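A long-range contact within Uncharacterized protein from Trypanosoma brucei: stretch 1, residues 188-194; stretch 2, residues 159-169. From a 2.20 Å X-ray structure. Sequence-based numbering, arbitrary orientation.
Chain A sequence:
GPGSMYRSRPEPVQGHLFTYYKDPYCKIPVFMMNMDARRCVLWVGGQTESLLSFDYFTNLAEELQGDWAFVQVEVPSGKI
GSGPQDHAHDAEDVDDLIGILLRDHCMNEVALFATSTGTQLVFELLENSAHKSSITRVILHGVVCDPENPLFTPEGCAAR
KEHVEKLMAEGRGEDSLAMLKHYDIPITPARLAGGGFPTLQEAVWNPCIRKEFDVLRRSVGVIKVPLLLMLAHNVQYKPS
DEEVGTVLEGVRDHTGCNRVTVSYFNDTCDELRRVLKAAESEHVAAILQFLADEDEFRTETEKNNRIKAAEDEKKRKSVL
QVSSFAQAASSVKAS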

# COMPACT_ATOMS: atom_id res chain seq x y z
N THR A 188 -2.77 -13.86 -1.66
CA THR A 188 -2.37 -14.20 -3.02
C THR A 188 -1.91 -15.66 -3.06
O THR A 188 -1.40 -16.17 -2.07
CB THR A 188 -1.26 -13.27 -3.57
OG1 THR A 188 -0.09 -13.33 -2.75
CG2 THR A 188 -1.74 -11.84 -3.66
N PRO A 189 -2.15 -16.35 -4.20
CA PRO A 189 -1.58 -17.70 -4.34
C PRO A 189 -0.07 -17.76 -4.05
O PRO A 189 0.39 -18.70 -3.41
CB PRO A 189 -1.90 -18.07 -5.79
CG PRO A 189 -3.11 -17.24 -6.15
CD PRO A 189 -2.97 -15.96 -5.35
N ALA A 190 0.67 -16.74 -4.50
CA ALA A 190 2.11 -16.69 -4.28
C ALA A 190 2.47 -16.70 -2.81
O ALA A 190 3.49 -17.24 -2.44
CB ALA A 190 2.71 -15.48 -4.97
N ARG A 191 1.65 -16.08 -1.96
CA ARG A 191 1.91 -16.13 -0.52
C ARG A 191 1.64 -17.52 0.08
O ARG A 191 2.35 -17.96 0.97
CB ARG A 191 1.13 -15.02 0.22
CG ARG A 191 1.81 -13.66 0.14
CD ARG A 191 3.07 -13.58 1.03
NE ARG A 191 2.77 -13.82 2.45
CZ ARG A 191 2.33 -12.90 3.31
NH1 ARG A 191 2.13 -11.64 2.93
NH2 ARG A 191 2.08 -13.24 4.57
N LEU A 192 0.65 -18.22 -0.45
CA LEU A 192 0.35 -19.57 0.01
C LEU A 192 1.37 -20.60 -0.50
O LEU A 192 1.70 -21.57 0.20
CB LEU A 192 -1.08 -19.98 -0.39
CG LEU A 192 -2.26 -19.44 0.43
CD1 LEU A 192 -3.57 -19.62 -0.32
CD2 LEU A 192 -2.33 -20.14 1.82
N ALA A 193 1.92 -20.35 -1.70
CA ALA A 193 2.76 -21.34 -2.41
C ALA A 193 4.13 -21.61 -1.78
O ALA A 193 4.67 -22.71 -1.90
CB ALA A 193 2.92 -20.94 -3.89
N GLY A 194 4.70 -20.62 -1.10
CA GLY A 194 6.01 -20.80 -0.46
C GLY A 194 5.97 -21.58 0.83
O GLY A 194 7.02 -21.86 1.41
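Stretch 2 (159-169) ARKEHVEKLMA

Val164 is the pivot of this contact. It lies on a helix that runs through all of 159-169 and beyond at both ends, and its CA comes within 5.5 Å of the CA of Pro189, in the first turn of the short helix that starts at 189. Its CA-to-CB bond points toward stretch 1, and with chi1 in t its two methyls spread over the short helix: CG2 is 3.8 Å from CB of Leu192, while CG1 is 3.5 Å from CB of Ala193 and equally 3.5 Å from the carbonyl O of Pro189. That oxygen is already engaged, accepting from Ala193 N at 2.8 Å, so the methyl packs against a satisfied backbone.

One turn on, Leu167 also points toward the short helix, and its CD1 lies 3.4 Å from CG of the Pro189 ring, a tight apolar fit. Next to it Met168 leaves its backbone sideways, but its m, m, m rotamer brings the end of the side chain nearer: SD is 3.8 Å from CA of Ala190 and CE 4.2 Å from its CB, while CG stands 3.6 Å from CB of Ala193. The CA-to-CB bond of Ala190 points away, so the sulfur rests nearest its backbone, whereas that of Ala193 points toward the long helix.

The helix axes cross at -119°, their N-to-C directions well past perpendicular, and approach to 9.3 Å. The resulting patch is compact, burying 340 Å² over both sides, and no hydrogen bond spans it.

One turn before Val164, Arg160 offers its aliphatic part, with CD 4.1 Å from CD2 of Leu192, while its NE is hydrogen-bonded elsewhere in the structure. Other polar groups bond within their own stretch or elsewhere in the structure. Thr188 caps the short helix, its OG1 accepting a weak bond from Arg191 N at 3.3 Å; on the long helix, Lys161 NZ and Glu165 OE2 form a salt bridge at 3.3 Å, their CA-to-CB bonds directed away from the contact.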

# COMPACT_ATOMS: atom_id res chain seq x y z
N ALA A 159 -6.85 -29.68 -1.09
CA ALA A 159 -7.53 -29.04 -2.22
C ALA A 159 -7.00 -27.62 -2.47
O ALA A 159 -6.79 -27.23 -3.62
CB ALA A 159 -9.04 -29.01 -1.98
N ARG A 160 -6.79 -26.87 -1.39
CA ARG A 160 -6.15 -25.55 -1.46
C ARG A 160 -4.70 -25.64 -1.93
O ARG A 160 -4.24 -24.80 -2.70
CB ARG A 160 -6.19 -24.86 -0.08
CG ARG A 160 -5.61 -23.46 -0.07
CD ARG A 160 -5.19 -23.00 1.31
NE ARG A 160 -6.15 -23.36 2.36
CZ ARG A 160 -5.91 -24.19 3.37
NH1 ARG A 160 -4.73 -24.79 3.51
NH2 ARG A 160 -6.85 -24.43 4.27
N LYS A 161 -3.98 -26.64 -1.43
CA LYS A 161 -2.57 -26.85 -1.80
C LYS A 161 -2.45 -27.07 -3.30
O LYS A 161 -1.58 -26.49 -3.96
CB LYS A 161 -1.98 -28.05 -1.05
CG LYS A 161 -0.52 -28.39 -1.40
CD LYS A 161 0.10 -29.36 -0.38
CE LYS A 161 1.57 -29.71 -0.70
NZ LYS A 161 1.76 -30.66 -1.84
N GLU A 162 -3.33 -27.91 -3.83
CA GLU A 162 -3.37 -28.25 -5.25
C GLU A 162 -3.77 -27.04 -6.08
O GLU A 162 -3.12 -26.73 -7.07
CB GLU A 162 -4.37 -29.39 -5.48
CG GLU A 162 -4.42 -29.93 -6.89
CD GLU A 162 -5.40 -31.08 -7.02
OE1 GLU A 162 -5.93 -31.52 -5.97
OE2 GLU A 162 -5.64 -31.56 -8.16
N HIS A 163 -4.83 -26.35 -5.64
CA HIS A 163 -5.35 -25.17 -6.34
C HIS A 163 -4.28 -24.09 -6.51
O HIS A 163 -4.23 -23.43 -7.55
CB HIS A 163 -6.55 -24.60 -5.57
CG HIS A 163 -7.25 -23.47 -6.27
ND1 HIS A 163 -8.15 -23.67 -7.30
CD2 HIS A 163 -7.18 -22.12 -6.09
CE1 HIS A 163 -8.60 -22.50 -7.72
NE2 HIS A 163 -8.03 -21.55 -7.01
N VAL A 164 -3.43 -23.93 -5.49
CA VAL A 164 -2.33 -22.97 -5.52
C VAL A 164 -1.23 -23.38 -6.51
O VAL A 164 -0.70 -22.54 -7.23
CB VAL A 164 -1.71 -22.78 -4.09
CG1 VAL A 164 -0.40 -22.01 -4.15
CG2 VAL A 164 -2.69 -22.08 -3.17
N GLU A 165 -0.90 -24.66 -6.53
CA GLU A 165 0.05 -25.23 -7.51
C GLU A 165 -0.37 -24.95 -8.95
O GLU A 165 0.48 -24.64 -9.80
CB GLU A 165 0.19 -26.74 -7.32
CG GLU A 165 0.95 -27.15 -6.09
CD GLU A 165 0.86 -28.64 -5.80
OE1 GLU A 165 0.56 -29.44 -6.73
OE2 GLU A 165 1.10 -29.02 -4.64
N LYS A 166 -1.67 -25.09 -9.21
CA LYS A 166 -2.24 -24.89 -10.53
C LYS A 166 -2.14 -23.43 -10.96
O LYS A 166 -1.75 -23.15 -12.10
CB LYS A 166 -3.71 -25.33 -10.55
N LEU A 167 -2.47 -22.51 -10.05
CA LEU A 167 -2.39 -21.07 -10.33
C LEU A 167 -0.95 -20.61 -10.55
O LEU A 167 -0.69 -19.79 -11.43
CB LEU A 167 -3.03 -20.24 -9.21
CG LEU A 167 -4.55 -20.35 -8.98
CD1 LEU A 167 -4.94 -19.61 -7.71
CD2 LEU A 167 -5.35 -19.82 -10.15
N MET A 168 -0.03 -21.14 -9.76
CA MET A 168 1.39 -20.77 -9.88
C MET A 168 1.98 -21.20 -11.21
O MET A 168 2.87 -20.53 -11.73
CB MET A 168 2.22 -21.38 -8.73
CG MET A 168 1.90 -20.81 -7.35
SD MET A 168 2.04 -19.02 -7.24
CE MET A 168 3.81 -18.78 -7.40
N ALA A 169 1.49 -22.33 -11.73
CA ALA A 169 1.91 -22.85 -13.04
C ALA A 169 1.35 -22.02 -14.19
O ALA A 169 1.96 -21.94 -15.25
CB ALA A 169 1.49 -24.30 -13.18